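Local coordinates for protein DNA polymerase III subunit beta (Helicobacter pylori 26695, PDB 4S3I) that forms the sliding clamp that tethers DNA polymerases and other proteins to DNA and makes replication processive, at residues 254-267 against 331-345. Residues are numbered along the deposited sequence; the frame is centred on the assembly and turned at random.
Sequences EYISSFTLGKEEFK and LNALGTTQFVLRCNE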
loop_
_atom_site.group_PDB
_atom_site.type_symbol
_atom_site.label_atom_id
_atom_site.label_comp_id
_atom_site.label_asym_id
_atom_site.label_seq_id
_atom_site.Cartn_x
_atom_site.Cartn_y
_atom_site.Cartn_z
ATOM N N GLU A 254 19.309 0.624 40.109
ATOM C CA GLU A 254 18.105 0.105 40.745
ATOM C C GLU A 254 16.903 0.938 40.336
ATOM O O GLU A 254 17.048 2.057 39.831
ATOM C CB GLU A 254 18.232 0.138 42.270
ATOM C CG GLU A 254 19.273 -0.802 42.850
ATOM C CD GLU A 254 19.080 -1.009 44.341
ATOM O OE1 GLU A 254 19.230 -0.029 45.105
ATOM O OE2 GLU A 254 18.760 -2.151 44.742
ATOM N N TYR A 255 15.717 0.396 40.574
ATOM C CA TYR A 255 14.493 1.168 40.399
ATOM C C TYR A 255 13.695 1.188 41.691
ATOM O O TYR A 255 13.522 0.151 42.336
ATOM C CB TYR A 255 13.660 0.595 39.253
ATOM C CG TYR A 255 14.350 0.719 37.918
ATOM C CD1 TYR A 255 14.211 1.871 37.153
ATOM C CD2 TYR A 255 15.147 -0.306 37.431
ATOM C CE1 TYR A 255 14.842 2.000 35.928
ATOM C CE2 TYR A 255 15.787 -0.189 36.205
ATOM C CZ TYR A 255 15.626 0.967 35.461
ATOM O OH TYR A 255 16.258 1.078 34.248
ATOM N N ILE A 256 13.233 2.376 42.064
ATOM C CA ILE A 256 12.407 2.556 43.249
ATOM C C ILE A 256 11.132 1.729 43.130
ATOM O O ILE A 256 10.775 0.982 44.042
ATOM C CB ILE A 256 12.033 4.034 43.439
ATOM C CG1 ILE A 256 13.300 4.892 43.547
ATOM C CG2 ILE A 256 11.156 4.212 44.666
ATOM C CD1 ILE A 256 13.047 6.397 43.581
ATOM N N SER A 257 10.458 1.858 41.989
ATOM C CA SER A 257 9.189 1.172 41.776
ATOM C C SER A 257 9.169 0.311 40.509
ATOM O O SER A 257 9.699 0.713 39.460
ATOM C CB SER A 257 8.045 2.184 41.747
ATOM O OG SER A 257 8.530 3.499 41.941
ATOM N N SER A 258 8.562 -0.872 40.626
ATOM C CA SER A 258 8.325 -1.762 39.493
ATOM C C SER A 258 6.867 -2.238 39.453
ATOM O O SER A 258 6.404 -2.924 40.368
ATOM C CB SER A 258 9.248 -2.975 39.557
ATOM O OG SER A 258 10.602 -2.600 39.407
ATOM N N PHE A 259 6.153 -1.897 38.383
ATOM C CA PHE A 259 4.748 -2.289 38.252
ATOM C C PHE A 259 4.539 -3.347 37.173
ATOM O O PHE A 259 5.047 -3.206 36.062
ATOM C CB PHE A 259 3.907 -1.066 37.906
ATOM C CG PHE A 259 4.197 0.140 38.763
ATOM C CD1 PHE A 259 3.826 0.161 40.101
ATOM C CD2 PHE A 259 4.814 1.264 38.221
ATOM C CE1 PHE A 259 4.072 1.291 40.892
ATOM C CE2 PHE A 259 5.060 2.402 39.000
ATOM C CZ PHE A 259 4.685 2.413 40.339
ATOM N N THR A 260 3.797 -4.403 37.494
ATOM C CA THR A 260 3.430 -5.417 36.504
ATOM C C THR A 260 2.057 -5.029 35.934
ATOM O O THR A 260 1.073 -4.956 36.666
ATOM C CB THR A 260 3.398 -6.813 37.132
ATOM O OG1 THR A 260 4.696 -7.112 37.665
ATOM C CG2 THR A 260 3.020 -7.873 36.105
ATOM N N LEU A 261 2.006 -4.743 34.637
ATOM C CA LEU A 261 0.826 -4.130 34.007
ATOM C C LEU A 261 0.390 -4.897 32.760
ATOM O O LEU A 261 1.157 -5.695 32.219
ATOM C CB LEU A 261 1.141 -2.682 33.649
ATOM C CG LEU A 261 1.608 -1.819 34.821
ATOM C CD1 LEU A 261 2.376 -0.590 34.344
ATOM C CD2 LEU A 261 0.409 -1.398 35.698
ATOM N N GLY A 262 -0.830 -4.642 32.282
ATOM C CA GLY A 262 -1.361 -5.374 31.144
ATOM C C GLY A 262 -0.907 -4.775 29.820
ATOM O O GLY A 262 -1.157 -3.586 29.544
ATOM N N LYS A 263 -0.258 -5.588 28.990
ATOM C CA LYS A 263 0.337 -5.075 27.755
ATOM C C LYS A 263 -0.718 -4.557 26.773
ATOM O O LYS A 263 -0.648 -3.404 26.344
ATOM C CB LYS A 263 1.225 -6.134 27.073
ATOM C CG LYS A 263 1.967 -5.595 25.835
ATOM C CD LYS A 263 2.793 -6.695 25.091
ATOM C CE LYS A 263 1.916 -7.764 24.444
ATOM N NZ LYS A 263 2.741 -8.921 23.890
ATOM N N GLU A 264 -1.688 -5.402 26.428
ATOM C CA GLU A 264 -2.675 -5.048 25.411
ATOM C C GLU A 264 -3.603 -3.928 25.880
ATOM O O GLU A 264 -3.992 -3.066 25.085
ATOM C CB GLU A 264 -3.482 -6.279 24.964
ATOM C CG GLU A 264 -2.689 -7.298 24.146
ATOM C CD GLU A 264 -1.980 -6.694 22.921
ATOM O OE1 GLU A 264 -2.578 -5.862 22.205
ATOM O OE2 GLU A 264 -0.811 -7.058 22.660
ATOM N N GLU A 265 -3.950 -3.920 27.168
ATOM C CA GLU A 265 -4.737 -2.806 27.697
ATOM C C GLU A 265 -3.991 -1.484 27.589
ATOM O O GLU A 265 -4.574 -0.457 27.229
ATOM C CB GLU A 265 -5.139 -3.038 29.155
ATOM C CG GLU A 265 -6.306 -3.991 29.334
ATOM C CD GLU A 265 -6.818 -3.992 30.773
ATOM O OE1 GLU A 265 -5.981 -3.910 31.703
ATOM O OE2 GLU A 265 -8.054 -4.063 30.961
ATOM N N PHE A 266 -2.714 -1.502 27.921
ATOM C CA PHE A 266 -1.907 -0.298 27.755
ATOM C C PHE A 266 -1.767 0.139 26.284
ATOM O O PHE A 266 -1.865 1.329 25.998
ATOM C CB PHE A 266 -0.534 -0.443 28.448
ATOM C CG PHE A 266 -0.547 0.037 29.875
ATOM C CD1 PHE A 266 -1.307 -0.628 30.835
ATOM C CD2 PHE A 266 0.138 1.183 30.238
ATOM C CE1 PHE A 266 -1.361 -0.156 32.168
ATOM C CE2 PHE A 266 0.099 1.654 31.556
ATOM C CZ PHE A 266 -0.658 0.983 32.520
ATOM N N LYS A 267 -1.521 -0.809 25.374
ATOM C CA LYS A 267 -1.450 -0.484 23.949
ATOM C C LYS A 267 -2.748 0.193 23.518
ATOM O O LYS A 267 -2.733 1.220 22.862
ATOM C CB LYS A 267 -1.243 -1.740 23.084
ATOM C CG LYS A 267 0.175 -2.327 23.046
ATOM C CD LYS A 267 0.173 -3.563 22.118
ATOM C CE LYS A 267 1.544 -4.220 22.022
ATOM N NZ LYS A 267 1.500 -5.402 21.098
ATOM N N LEU A 331 6.289 -1.706 23.889
ATOM C CA LEU A 331 5.363 -2.797 24.186
ATOM C C LEU A 331 5.320 -3.797 23.022
ATOM O O LEU A 331 5.255 -5.013 23.228
ATOM C CB LEU A 331 3.959 -2.252 24.479
ATOM C CG LEU A 331 3.808 -1.382 25.734
ATOM C CD1 LEU A 331 2.360 -0.964 25.883
ATOM C CD2 LEU A 331 4.306 -2.112 27.013
ATOM N N ASN A 332 5.338 -3.280 21.791
ATOM C CA ASN A 332 5.376 -4.145 20.603
ATOM C C ASN A 332 6.556 -5.124 20.623
ATOM O O ASN A 332 6.480 -6.228 20.091
ATOM C CB ASN A 332 5.428 -3.303 19.314
ATOM C CG ASN A 332 4.183 -2.470 19.099
ATOM O OD1 ASN A 332 3.117 -2.765 19.647
ATOM N ND2 ASN A 332 4.309 -1.416 18.281
ATOM N N ALA A 333 7.655 -4.714 21.242
ATOM C CA ALA A 333 8.866 -5.539 21.282
ATOM C C ALA A 333 8.809 -6.665 22.317
ATOM O O ALA A 333 9.746 -7.460 22.423
ATOM C CB ALA A 333 10.068 -4.673 21.538
ATOM N N LEU A 334 7.722 -6.732 23.086
ATOM C CA LEU A 334 7.585 -7.715 24.174
ATOM C C LEU A 334 6.771 -8.925 23.776
ATOM O O LEU A 334 5.735 -8.791 23.124
ATOM C CB LEU A 334 6.891 -7.067 25.373
ATOM C CG LEU A 334 7.549 -5.796 25.870
ATOM C CD1 LEU A 334 6.762 -5.283 27.068
ATOM C CD2 LEU A 334 9.000 -6.088 26.257
ATOM N N GLY A 335 7.200 -10.110 24.204
ATOM C CA GLY A 335 6.483 -11.335 23.866
ATOM C C GLY A 335 5.511 -11.860 24.922
ATOM O O GLY A 335 4.905 -12.911 24.733
ATOM N N THR A 336 5.348 -11.143 26.027
ATOM C CA THR A 336 4.516 -11.638 27.140
ATOM C C THR A 336 3.223 -10.844 27.208
ATOM O O THR A 336 3.167 -9.745 26.697
ATOM C CB THR A 336 5.243 -11.474 28.474
ATOM O OG1 THR A 336 5.768 -10.139 28.553
ATOM C CG2 THR A 336 6.400 -12.476 28.588
ATOM N N THR A 337 2.202 -11.384 27.879
ATOM C CA THR A 337 0.899 -10.711 27.967
ATOM C C THR A 337 0.924 -9.561 28.959
ATOM O O THR A 337 0.059 -8.692 28.939
ATOM C CB THR A 337 -0.193 -11.683 28.380
ATOM O OG1 THR A 337 0.012 -12.042 29.750
ATOM C CG2 THR A 337 -0.138 -12.946 27.503
ATOM N N GLN A 338 1.907 -9.581 29.854
ATOM C CA GLN A 338 2.084 -8.514 30.830
ATOM C C GLN A 338 3.454 -7.913 30.670
ATOM O O GLN A 338 4.343 -8.541 30.096
ATOM C CB GLN A 338 1.914 -9.059 32.257
ATOM C CG GLN A 338 0.555 -9.667 32.518
ATOM C CD GLN A 338 0.387 -10.107 33.967
ATOM O OE1 GLN A 338 0.995 -11.089 34.409
ATOM N NE2 GLN A 338 -0.416 -9.358 34.726
ATOM N N PHE A 339 3.635 -6.703 31.172
ATOM C CA PHE A 339 4.936 -6.080 31.131
ATOM C C PHE A 339 5.257 -5.464 32.484
ATOM O O PHE A 339 4.370 -5.244 33.320
ATOM C CB PHE A 339 5.041 -5.020 30.013
ATOM C CG PHE A 339 4.247 -3.752 30.271
ATOM C CD1 PHE A 339 2.882 -3.700 29.982
ATOM C CD2 PHE A 339 4.874 -2.605 30.752
ATOM C CE1 PHE A 339 2.141 -2.533 30.206
ATOM C CE2 PHE A 339 4.152 -1.438 30.973
ATOM C CZ PHE A 339 2.770 -1.397 30.694
ATOM N N VAL A 340 6.534 -5.189 32.693
ATOM C CA VAL A 340 6.965 -4.528 33.900
ATOM C C VAL A 340 7.474 -3.158 33.554
ATOM O O VAL A 340 8.315 -2.993 32.655
ATOM C CB VAL A 340 8.033 -5.338 34.630
ATOM C CG1 VAL A 340 8.556 -4.554 35.835
ATOM C CG2 VAL A 340 7.460 -6.680 35.053
ATOM N N LEU A 341 6.941 -2.169 34.255
ATOM C CA LEU A 341 7.383 -0.798 34.105
ATOM C C LEU A 341 8.207 -0.456 35.341
ATOM O O LEU A 341 7.675 -0.459 36.458
ATOM C CB LEU A 341 6.164 0.126 34.014
ATOM C CG LEU A 341 6.454 1.619 34.116
ATOM C CD1 LEU A 341 7.250 2.054 32.918
ATOM C CD2 LEU A 341 5.151 2.430 34.203
ATOM N N ARG A 342 9.497 -0.181 35.161
ATOM C CA ARG A 342 10.367 0.160 36.288
ATOM C C ARG A 342 10.721 1.638 36.271
ATOM O O ARG A 342 11.211 2.164 35.266
ATOM C CB ARG A 342 11.659 -0.676 36.273
ATOM C CG ARG A 342 11.457 -2.169 36.187
ATOM C CD ARG A 342 12.750 -2.924 36.512
ATOM N NE ARG A 342 12.654 -4.332 36.128
ATOM C CZ ARG A 342 12.082 -5.276 36.874
ATOM N NH1 ARG A 342 11.559 -4.971 38.057
ATOM N NH2 ARG A 342 12.031 -6.530 36.438
ATOM N N CYS A 343 10.498 2.309 37.396
ATOM C CA CYS A 343 10.656 3.762 37.463
ATOM C C CYS A 343 11.426 4.207 38.698
ATOM O O CYS A 343 11.440 3.521 39.726
ATOM C CB CYS A 343 9.288 4.444 37.539
ATOM S SG CYS A 343 8.142 4.147 36.171
ATOM N N ASN A 344 12.040 5.378 38.588
ATOM C CA ASN A 344 12.512 6.113 39.748
ATOM C C ASN A 344 11.703 7.400 39.805
ATOM O O ASN A 344 10.477 7.353 39.839
ATOM C CB ASN A 344 14.017 6.378 39.645
ATOM C CG ASN A 344 14.827 5.111 39.758
ATOM O OD1 ASN A 344 14.648 4.336 40.702
ATOM N ND2 ASN A 344 15.693 4.864 38.780
ATOM N N GLU A 345 12.371 8.546 39.779
ATOM C CA GLU A 345 11.665 9.826 39.730
ATOM C C GLU A 345 10.975 10.030 38.367
ATOM O O GLU A 345 11.424 9.486 37.349
ATOM C CB GLU A 345 12.632 10.977 40.031
ATOM C CG GLU A 345 12.140 11.951 41.098
ATOM C CD GLU A 345 11.658 11.255 42.361
ATOM O OE1 GLU A 345 10.504 11.513 42.775
ATOM O OE2 GLU A 345 12.430 10.456 42.939
HETATM O O HOH W 1 3.514 -6.980 21.765
HETATM O O HOH W 2 -2.092 -8.221 27.357
#
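Lys263 reaches across to the turn after helix 324-332, where its ammonium group binds two backbone carbonyls. Lys263 NZ lies 3.0 Å from Thr336 O and 3.1 Å from Leu334 O. It sits above both carbonyl planes rather than on a lone pair. CG stands anti to the backbone N (chi1 -175°), and a bend at chi3 turns the tip into the turn. A water accepts from NZ of both Lys263 and Lys267 and donates to Leu331 O. Lys263, the residue after the N-cap Gly262, also donates its backbone N-H to Thr337 O.

From here strands 257-262 and 338-343 run antiparallel, with paired backbone bonds at Leu261-Phe339, Phe259-Leu341 and Ser257-Cys343. One sheet face carries Phe259, Leu261, Phe339 and Leu341. The Phe339 ring takes Leu261 CB over a face and turns its edge to the face of Phe266, planes 77° apart. Phe327 of helix 324-332 touches both side chains.

On the other face Arg342 NH1 donates to Ser258 OG at 2.9 Å, near the guanidinium plane. Gln353 of the next strand binds NE. Arg342 CB lies over the Tyr255 ring as a CH-pi contact, 3.7 Å from its centroid.

The strand pair ends in a classic beta bulge, in which two residues, Ile256 and Ser257, lie opposite the single Cys343. The Asn344 amide bridges the chain here: OD1 accepts from Ile256 N at 2.8 Å, and ND2 donates to Glu254 O at 3.3 Å.

Within the C-terminal domain, the contact joins a strand at the border of its sheet to the neighbouring strand, and brings the start of helix 263-273 against the end of helix 324-332. The carbonyls and water around Lys263 probably stabilise its positive charge. With the Asn344 amide at the far end, polar bonds flank an apolar middle.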